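Local coordinates for designed Anbu Protein (Synthetic construct, PDB 5LOY) that forms helical assemblies as a consensus-designed ancestral beta subunit and probably acts as a proteasome-like N-terminal nucleophile hydrolase, at residues F36-P39 / G40-V43; G116-A119 / G120-P123; D213-F216 / R217-R220. All coordinates share one frame; numbering follows the deposited sequence.

Interaction 1 (F36-P39 / G40-V43); sequences FEVP and GERV
Val38 and Glu41 meet at the tip of a tight beta hairpin, where strand 33-38 turns back into strand 42-50. Val38 O is gripped twice: Glu41 N reaches it at 2.9 Å and Arg42 N at 3.0 Å. Two residues thus face one, a classic beta bulge, while Pro39 and Gly40 form the corners of a turn with type II backbone angles. The tight side carries Val38: its CG1, anti to the backbone N (chi1 179°), packs 3.7 Å from Glu41 CG. Glu41 then bends at chi2 (94°), which brings OE2 to 3.2 Å from Arg42 NE in a salt bridge; Arg42 NH1 goes on to the carbonyl of Ala76. On the opposite face of the sheet the fit is looser, with Glu37 CG lying alongside Val43 CG2 at 4.2 Å and the Glu37 carboxylate reaching Val203 N. Pro39 and Gly40 at the tip are solvent-exposed. The paired N-H donors on Val38 O fix the bulge through the backbone, and the Glu41-Arg42 ion pair, on the Val38 face of the sheet, probably offsets part of the charge of the buried arginine.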
loop_
_atom_site.group_PDB
_atom_site.type_symbol
_atom_site.label_atom_id
_atom_site.label_comp_id
_atom_site.label_asym_id
_atom_site.label_seq_id
_atom_site.Cartn_x
_atom_site.Cartn_y
_atom_site.Cartn_z
ATOM N N PHE A 36 27.028 11.453 6.086
ATOM C CA PHE A 36 28.447 11.411 6.418
ATOM C C PHE A 36 29.191 11.721 5.123
ATOM O O PHE A 36 29.099 10.980 4.161
ATOM C CB PHE A 36 28.791 10.033 6.991
ATOM C CG PHE A 36 27.896 9.630 8.124
ATOM C CD1 PHE A 36 26.663 9.066 7.873
ATOM C CD2 PHE A 36 28.259 9.881 9.452
ATOM C CE1 PHE A 36 25.813 8.728 8.922
ATOM C CE2 PHE A 36 27.416 9.548 10.516
ATOM C CZ PHE A 36 26.189 8.966 10.242
ATOM N N GLU A 37 29.885 12.849 5.103
ATOM C CA GLU A 37 30.485 13.369 3.893
ATOM C C GLU A 37 31.963 13.704 4.157
ATOM O O GLU A 37 32.282 14.359 5.152
ATOM C CB GLU A 37 29.720 14.617 3.426
ATOM C CG GLU A 37 30.257 15.238 2.126
ATOM C CD GLU A 37 29.630 16.591 1.746
ATOM O OE1 GLU A 37 29.132 17.309 2.642
ATOM O OE2 GLU A 37 29.633 16.955 0.540
ATOM N N VAL A 38 32.859 13.232 3.284
ATOM C CA VAL A 38 34.204 13.809 3.148
ATOM C C VAL A 38 34.291 14.329 1.722
ATOM O O VAL A 38 34.449 13.557 0.788
ATOM C CB VAL A 38 35.330 12.798 3.408
ATOM C CG1 VAL A 38 36.696 13.455 3.218
ATOM C CG2 VAL A 38 35.209 12.232 4.810
ATOM N N PRO A 39 34.153 15.651 1.544
ATOM C CA PRO A 39 33.964 16.165 0.178
ATOM C C PRO A 39 35.160 15.826 -0.699
ATOM O O PRO A 39 36.297 16.022 -0.277
ATOM C CB PRO A 39 33.828 17.680 0.378
ATOM C CG PRO A 39 33.525 17.867 1.835
ATOM C CD PRO A 39 34.232 16.742 2.536
ATOM N N GLY A 40 34.890 15.286 -1.886
ATOM C CA GLY A 40 35.932 14.807 -2.782
ATOM C C GLY A 40 36.483 13.404 -2.513
ATOM O O GLY A 40 37.334 12.950 -3.271
ATOM N N GLU A 41 36.043 12.716 -1.453
ATOM C CA GLU A 41 36.443 11.317 -1.223
ATOM C C GLU A 41 35.222 10.382 -1.012
ATOM O O GLU A 41 35.240 9.268 -1.540
ATOM C CB GLU A 41 37.550 11.152 -0.138
ATOM C CG GLU A 41 37.131 10.426 1.178
ATOM C CD GLU A 41 37.377 8.868 1.294
ATOM O OE1 GLU A 41 37.158 8.030 0.359
ATOM O OE2 GLU A 41 37.760 8.448 2.416
ATOM N N ARG A 42 34.176 10.802 -0.292
ATOM C CA ARG A 42 32.962 9.968 -0.148
ATOM C C ARG A 42 31.728 10.707 0.355
ATOM O O ARG A 42 31.826 11.696 1.051
ATOM C CB ARG A 42 33.205 8.815 0.832
ATOM C CG ARG A 42 33.423 9.274 2.274
ATOM C CD ARG A 42 33.649 8.131 3.245
ATOM N NE ARG A 42 34.780 7.319 2.828
ATOM C CZ ARG A 42 35.026 6.065 3.200
ATOM N NH1 ARG A 42 34.221 5.416 4.031
ATOM N NH2 ARG A 42 36.086 5.447 2.719
ATOM N N VAL A 43 30.574 10.163 0.022
ATOM C CA VAL A 43 29.305 10.574 0.582
ATOM C C VAL A 43 28.527 9.328 0.978
ATOM O O VAL A 43 28.332 8.439 0.159
ATOM C CB VAL A 43 28.452 11.336 -0.443
ATOM C CG1 VAL A 43 27.107 11.712 0.146
ATOM C CG2 VAL A 43 29.168 12.575 -0.914
#

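Interaction 2 (G116-A119 / G120-P123); sequences GQIA and GEPP
Gln117 OE1, which lies 3.9 Å from Pro123 CG across the turn, accepts two hydrogen bonds from outside it, one from Tyr196 OH and one from Asp199 N. The other end of the amide works within the turn: NE2 donates to Glu121 O at 2.9 Å, nearly straight (N-H...O 170°), with donor in the carbonyl plane and acceptor close to the amide plane. An extended chain makes this possible, since CG stands anti to the backbone N (chi1 179°) and the next torsion keeps the same line, so the amide arrives beside the Glu121 carbonyl. Gln117 and Pro123 point the same way and lie side by side, with Pro123 CD 3.6 Å from Gln117 NE2.

The backbone reverses through a type II beta turn from Ile118 to Glu121, whose corners are Ala119 and Gly120; glycine suits the positive phi of 77° at the second corner. The Glu121 side chain leaves the turn beside strand 110-118: its CB sits 3.3 Å from Ile118 O, and OE1 comes to 3.9 Å from Ile118 CB, a plain packing contact. The far oxygen, OE2, is held by Arg124 in a salt bridge and by Met79 N. Past the turn, Pro123 CA approaches Gly116 O at 3.4 Å in a CA-H...O contact. Arg7 takes up the carbonyl of Pro123, tying the start of strand 124-128 to the other sheet.

Pro122 and Pro123 have no N-H to offer strand 110-118, and the side-chain amide of Gln117 bonds the facing carbonyl of Glu121. With OE1 doubly bonded and NE2 nearly straight on its acceptor, the rotation of this buried amide is fixed, and its bonds join the connection between strands 110-118 and 124-128 to residues of and just after strand 191-197.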
loop_
_atom_site.group_PDB
_atom_site.type_symbol
_atom_site.label_atom_id
_atom_site.label_comp_id
_atom_site.label_asym_id
_atom_site.label_seq_id
_atom_site.Cartn_x
_atom_site.Cartn_y
_atom_site.Cartn_z
ATOM N N GLY A 116 25.414 5.418 -0.979
ATOM C CA GLY A 116 26.397 6.451 -1.238
ATOM C C GLY A 116 27.454 6.010 -2.227
ATOM O O GLY A 116 27.252 5.051 -2.962
ATOM N N GLN A 117 28.587 6.714 -2.228
ATOM C CA GLN A 117 29.683 6.398 -3.118
ATOM C C GLN A 117 31.010 6.683 -2.435
ATOM O O GLN A 117 31.177 7.699 -1.783
ATOM C CB GLN A 117 29.569 7.179 -4.422
ATOM C CG GLN A 117 30.710 6.882 -5.377
ATOM C CD GLN A 117 30.479 7.408 -6.779
ATOM O OE1 GLN A 117 29.797 8.406 -6.990
ATOM N NE2 GLN A 117 31.072 6.748 -7.741
ATOM N N ILE A 118 31.953 5.767 -2.600
ATOM C CA ILE A 118 33.308 5.915 -2.076
ATOM C C ILE A 118 34.230 5.974 -3.284
ATOM O O ILE A 118 34.036 5.227 -4.213
ATOM C CB ILE A 118 33.626 4.731 -1.156
ATOM C CG1 ILE A 118 32.846 4.900 0.153
ATOM C CG2 ILE A 118 35.105 4.633 -0.881
ATOM C CD1 ILE A 118 32.780 3.653 1.019
ATOM N N ALA A 119 35.188 6.892 -3.311
ATOM C CA ALA A 119 36.023 7.105 -4.512
ATOM C C ALA A 119 36.536 5.787 -5.125
ATOM O O ALA A 119 37.017 4.917 -4.388
ATOM C CB ALA A 119 37.202 7.999 -4.176
ATOM N N GLY A 120 36.413 5.650 -6.457
ATOM C CA GLY A 120 36.897 4.463 -7.201
ATOM C C GLY A 120 36.022 3.211 -7.095
ATOM O O GLY A 120 36.472 2.089 -7.267
ATOM N N GLU A 121 34.763 3.417 -6.778
ATOM C CA GLU A 121 33.807 2.346 -6.551
ATOM C C GLU A 121 32.512 3.021 -7.089
ATOM O O GLU A 121 32.373 4.240 -7.010
ATOM C CB GLU A 121 33.787 2.021 -5.028
ATOM C CG GLU A 121 32.984 0.806 -4.527
ATOM C CD GLU A 121 32.297 1.009 -3.143
ATOM O OE1 GLU A 121 31.512 1.990 -2.962
ATOM O OE2 GLU A 121 32.488 0.164 -2.254
ATOM N N PRO A 122 31.614 2.269 -7.722
ATOM C CA PRO A 122 30.411 2.985 -8.139
ATOM C C PRO A 122 29.489 3.328 -6.976
ATOM O O PRO A 122 29.768 2.963 -5.833
ATOM C CB PRO A 122 29.727 2.008 -9.108
ATOM C CG PRO A 122 30.389 0.691 -8.900
ATOM C CD PRO A 122 31.774 0.984 -8.423
ATOM N N PRO A 123 28.406 4.062 -7.256
ATOM C CA PRO A 123 27.383 4.300 -6.229
ATOM C C PRO A 123 26.645 3.014 -5.893
ATOM O O PRO A 123 26.376 2.223 -6.797
ATOM C CB PRO A 123 26.419 5.313 -6.884
ATOM C CG PRO A 123 27.118 5.824 -8.094
ATOM C CD PRO A 123 28.109 4.778 -8.510
#

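Interaction 3 (D213-F216 / R217-R220); sequences DPYF and RMLR
Arg220 folds back over Phe216, one turn earlier in helix 214-232. Its CB rests 3.6 Å from Phe216 O and CG comes closer to the same oxygen, 3.2 Å. CD then moves over one face of the Phe216 ring, 3.9 Å from the centroid and 16° off the normal, a CH-pi contact offset toward the rim. The bend at chi3 (96°) carries the guanidinium out past the rim on the CE2 and CZ side, its plane 19° from the ring's, with NH1 3.9 Å from Phe216 CE2. NE ends in a salt bridge to Asp178 of helix 166-183, and Met181 of that helix touches both side chains. At the helix start Asp213 is the N-cap: OD2 takes Phe216 N at 3.1 Å, from above the carboxylate plane, and also pairs with Arg207. On another side Tyr215 OH lies 3.7 Å from Leu219 CD1 and bonds to the carbonyl of Pro235 of the second subunit, where Leu234 of that subunit packs on Leu219. A ring under its aliphatic stem and an acid at its tip thus orient Arg220, while the cap's negative charge probably suits the positive end of the helix dipole.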
loop_
_atom_site.group_PDB
_atom_site.type_symbol
_atom_site.label_atom_id
_atom_site.label_comp_id
_atom_site.label_asym_id
_atom_site.label_seq_id
_atom_site.Cartn_x
_atom_site.Cartn_y
_atom_site.Cartn_z
ATOM N N ASP A 213 5.960 24.629 1.193
ATOM C CA ASP A 213 6.848 24.608 0.040
ATOM C C ASP A 213 6.091 24.805 -1.273
ATOM O O ASP A 213 5.259 23.978 -1.623
ATOM C CB ASP A 213 7.627 23.306 -0.040
ATOM C CG ASP A 213 8.689 23.351 -1.112
ATOM O OD1 ASP A 213 9.520 24.273 -1.063
ATOM O OD2 ASP A 213 8.691 22.480 -2.012
ATOM N N PRO A 214 6.393 25.886 -2.015
ATOM C CA PRO A 214 5.666 26.143 -3.265
ATOM C C PRO A 214 5.781 25.018 -4.276
ATOM O O PRO A 214 4.790 24.643 -4.864
ATOM C CB PRO A 214 6.322 27.417 -3.802
ATOM C CG PRO A 214 6.806 28.124 -2.578
ATOM C CD PRO A 214 7.278 27.015 -1.663
ATOM N N TYR A 215 6.969 24.465 -4.468
ATOM C CA TYR A 215 7.127 23.428 -5.469
ATOM C C TYR A 215 6.276 22.196 -5.128
ATOM O O TYR A 215 5.542 21.681 -6.002
ATOM C CB TYR A 215 8.580 23.013 -5.659
ATOM C CG TYR A 215 8.718 21.830 -6.603
ATOM C CD1 TYR A 215 8.486 21.964 -7.963
ATOM C CD2 TYR A 215 9.054 20.582 -6.130
ATOM C CE1 TYR A 215 8.601 20.888 -8.816
ATOM C CE2 TYR A 215 9.187 19.498 -6.972
ATOM C CZ TYR A 215 8.958 19.646 -8.312
ATOM O OH TYR A 215 9.081 18.527 -9.130
ATOM N N PHE A 216 6.359 21.723 -3.879
ATOM C CA PHE A 216 5.648 20.499 -3.516
ATOM C C PHE A 216 4.135 20.722 -3.608
ATOM O O PHE A 216 3.423 19.827 -4.031
ATOM C CB PHE A 216 6.078 19.972 -2.141
ATOM C CG PHE A 216 5.599 18.556 -1.836
ATOM C CD1 PHE A 216 5.701 17.530 -2.760
ATOM C CD2 PHE A 216 5.065 18.259 -0.605
ATOM C CE1 PHE A 216 5.275 16.231 -2.457
ATOM C CE2 PHE A 216 4.638 16.972 -0.295
ATOM C CZ PHE A 216 4.729 15.956 -1.223
ATOM N N ARG A 217 3.665 21.921 -3.277
ATOM C CA ARG A 217 2.260 22.276 -3.502
ATOM C C ARG A 217 1.854 22.237 -4.962
ATOM O O ARG A 217 0.807 21.708 -5.280
ATOM C CB ARG A 217 1.955 23.670 -3.008
ATOM C CG ARG A 217 1.559 23.737 -1.555
ATOM C CD ARG A 217 0.927 25.095 -1.233
ATOM N NE ARG A 217 0.832 25.239 0.210
ATOM C CZ ARG A 217 0.587 26.375 0.843
ATOM N NH1 ARG A 217 0.420 27.512 0.169
ATOM N NH2 ARG A 217 0.527 26.373 2.171
ATOM N N MET A 218 2.683 22.797 -5.840
ATOM C CA MET A 218 2.417 22.765 -7.262
ATOM C C MET A 218 2.370 21.336 -7.764
ATOM O O MET A 218 1.518 20.984 -8.558
ATOM C CB MET A 218 3.469 23.527 -8.054
ATOM C CG MET A 218 2.911 24.265 -9.260
ATOM S SD MET A 218 4.078 25.342 -10.163
ATOM C CE MET A 218 5.729 24.626 -9.980
ATOM N N LEU A 219 3.308 20.522 -7.317
ATOM C CA LEU A 219 3.407 19.162 -7.794
ATOM C C LEU A 219 2.148 18.393 -7.420
ATOM O O LEU A 219 1.543 17.722 -8.261
ATOM C CB LEU A 219 4.641 18.490 -7.205
ATOM C CG LEU A 219 5.083 17.137 -7.740
ATOM C CD1 LEU A 219 5.536 17.308 -9.179
ATOM C CD2 LEU A 219 6.234 16.565 -6.922
ATOM N N ARG A 220 1.736 18.486 -6.164
ATOM C CA ARG A 220 0.580 17.734 -5.706
ATOM C C ARG A 220 -0.676 18.127 -6.483
ATOM O O ARG A 220 -1.480 17.291 -6.859
ATOM C CB ARG A 220 0.370 17.952 -4.218
ATOM C CG ARG A 220 1.503 17.389 -3.380
ATOM C CD ARG A 220 1.327 17.728 -1.919
ATOM N NE ARG A 220 0.692 16.600 -1.262
ATOM C CZ ARG A 220 0.521 16.499 0.054
ATOM N NH1 ARG A 220 0.930 17.492 0.849
ATOM N NH2 ARG A 220 -0.063 15.397 0.576
#

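Overall arrangement
Interactions 1 and 2 share one antiparallel sheet, in neighbouring strands 42-50 and 110-118 whose backbones meet through probable hydrogen bonds between Val43 O and Gln117 N and between Glu41 O and Ala119 N. Both are reversals with exposed corners, their centres each about 18 Å from the centre of the chain; interaction 1 buries Arg42 and Val43, on the inner strand, interaction 2 four of its eight residues. Interaction 1 closes its hairpin with main-chain bonds, whereas interaction 2 relies on a side-chain amide. Interaction 3 stands apart, its nearest atoms about 21 Å from interaction 1, at the start of the C-terminal helix. There regular helical bonding, capping and aromatic packing dominate, and it alone touches the second subunit.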